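Local coordinates for protein PmoF1 (Methylocystis sp. ATCC 49242, PDB 6P1E) that binds copper through a PCuAC domain and probably serves as a copper chaperone in a methane-oxidizing bacterium, at residues B[57-60]-B[61-64]. Numbering follows the deposited sequence.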
loop_
_atom_site.group_PDB
_atom_site.type_symbol
_atom_site.label_atom_id
_atom_site.label_comp_id
_atom_site.label_asym_id
_atom_site.label_seq_id
_atom_site.Cartn_x
_atom_site.Cartn_y
_atom_site.Cartn_z
ATOM N N HIS B 57 -11.378 8.580 8.022
ATOM C CA HIS B 57 -11.710 9.496 6.943
ATOM C C HIS B 57 -11.966 8.651 5.705
ATOM O O HIS B 57 -11.097 8.511 4.846
ATOM C CB HIS B 57 -10.574 10.497 6.708
ATOM C CG HIS B 57 -10.347 11.433 7.853
ATOM N ND1 HIS B 57 -11.209 12.465 8.155
ATOM C CD2 HIS B 57 -9.352 11.493 8.769
ATOM C CE1 HIS B 57 -10.754 13.121 9.209
ATOM N NE2 HIS B 57 -9.629 12.549 9.601
ATOM N N GLY B 58 -13.170 8.092 5.614
ATOM C CA GLY B 58 -13.445 7.043 4.649
ATOM C C GLY B 58 -14.125 7.520 3.383
ATOM O O GLY B 58 -14.422 6.716 2.496
ATOM N N ASP B 59 -14.352 8.828 3.287
ATOM C CA ASP B 59 -14.933 9.426 2.088
ATOM C C ASP B 59 -13.808 10.084 1.294
ATOM O O ASP B 59 -13.337 11.163 1.648
ATOM C CB ASP B 59 -16.016 10.445 2.451
ATOM C CG ASP B 59 -16.712 11.027 1.230
ATOM O OD1 ASP B 59 -16.342 10.676 0.089
ATOM O OD2 ASP B 59 -17.637 11.844 1.414
ATOM N N ALA B 60 -13.375 9.417 0.228
ATOM C CA ALA B 60 -12.240 9.881 -0.564
ATOM C C ALA B 60 -12.494 11.241 -1.210
ATOM O O ALA B 60 -11.559 12.005 -1.451
ATOM C CB ALA B 60 -11.901 8.854 -1.635
ATOM N N LYS B 61 -13.759 11.538 -1.484
ATOM C CA LYS B 61 -14.126 12.787 -2.140
ATOM C C LYS B 61 -14.081 13.952 -1.157
ATOM O O LYS B 61 -13.926 15.103 -1.561
ATOM C CB LYS B 61 -15.510 12.670 -2.781
ATOM C CG LYS B 61 -15.538 11.674 -3.925
ATOM C CD LYS B 61 -16.910 11.543 -4.553
ATOM C CE LYS B 61 -16.878 10.549 -5.702
ATOM N NZ LYS B 61 -18.211 10.364 -6.333
ATOM N N ASN B 62 -14.233 13.646 0.128
ATOM C CA ASN B 62 -14.122 14.655 1.176
ATOM C C ASN B 62 -13.375 14.141 2.398
ATOM O O ASN B 62 -13.987 13.709 3.376
ATOM C CB ASN B 62 -15.519 15.117 1.586
ATOM C CG ASN B 62 -16.193 15.932 0.511
ATOM O OD1 ASN B 62 -15.960 17.132 0.394
ATOM N ND2 ASN B 62 -17.038 15.289 -0.279
ATOM N N LEU B 63 -12.051 14.241 2.354
ATOM C CA LEU B 63 -11.197 13.644 3.371
ATOM C C LEU B 63 -11.149 14.429 4.677
ATOM O O LEU B 63 -10.652 13.923 5.682
ATOM C CB LEU B 63 -9.782 13.474 2.818
ATOM C CG LEU B 63 -9.633 12.423 1.714
ATOM C CD1 LEU B 63 -8.221 12.417 1.159
ATOM C CD2 LEU B 63 -9.995 11.037 2.236
ATOM N N ALA B 64 -11.670 15.651 4.678
ATOM C CA ALA B 64 -11.710 16.436 5.905
ATOM C C ALA B 64 -12.768 15.877 6.848
ATOM O O ALA B 64 -12.666 16.012 8.067
ATOM C CB ALA B 64 -11.991 17.903 5.593
HETATM O O HOH W 1 -13.616 11.274 4.768
#
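D59 and K61 meet at the start of a type I beta turn running from D59 to N62, where the aspartate carboxylate takes the backbone N-H two residues ahead, an Asx turn laid over the beta turn. OD1 of D59 lies 3.1 Å from K61 N in a hydrogen bond. The donor approaches from above the carboxylate, 49° out of its plane. The first torsion explains the reach: D59 CG is anti to the backbone N (chi1 -176°) and lies beside D59's own carbonyl carbon, which puts OD1 near K61 N. The N62 N to D59 O bond that closes the turn, 3.0 Å long, is bent and weak.

D59 and N62 extend their side chains side by side in the same direction, yet the carboxylate and amide planes are 70° apart. D59 OD2 stays 3.9 Å from N62 ND2. The lysine chain runs extended away from the turn, leaving K61 NZ 6.7 Å from D59 OD1, too far for a salt bridge. With an alanine here instead of D59, K61 N would probably lose its carboxylate acceptor, leaving the turn to the weak backbone bond and a water bridge.

Just past the turn, L63 brings its CD2 methyl to 3.4 Å from D59 O, while its CG rests near A60 O. One water spans the opening of the loop, accepting from D59 N and donating to N62 O. H57 sets its ring obliquely to L63 O, but its ND1 hydrogen-bonds L65 O instead.

The turn lies at the surface, in the loop between strands 51-57 and 69-71, and none of the touching residues is buried. H57, the last residue of strand 51-57, pairs through its backbone with Y85 of the antiparallel strand 75-91, and their rings also meet.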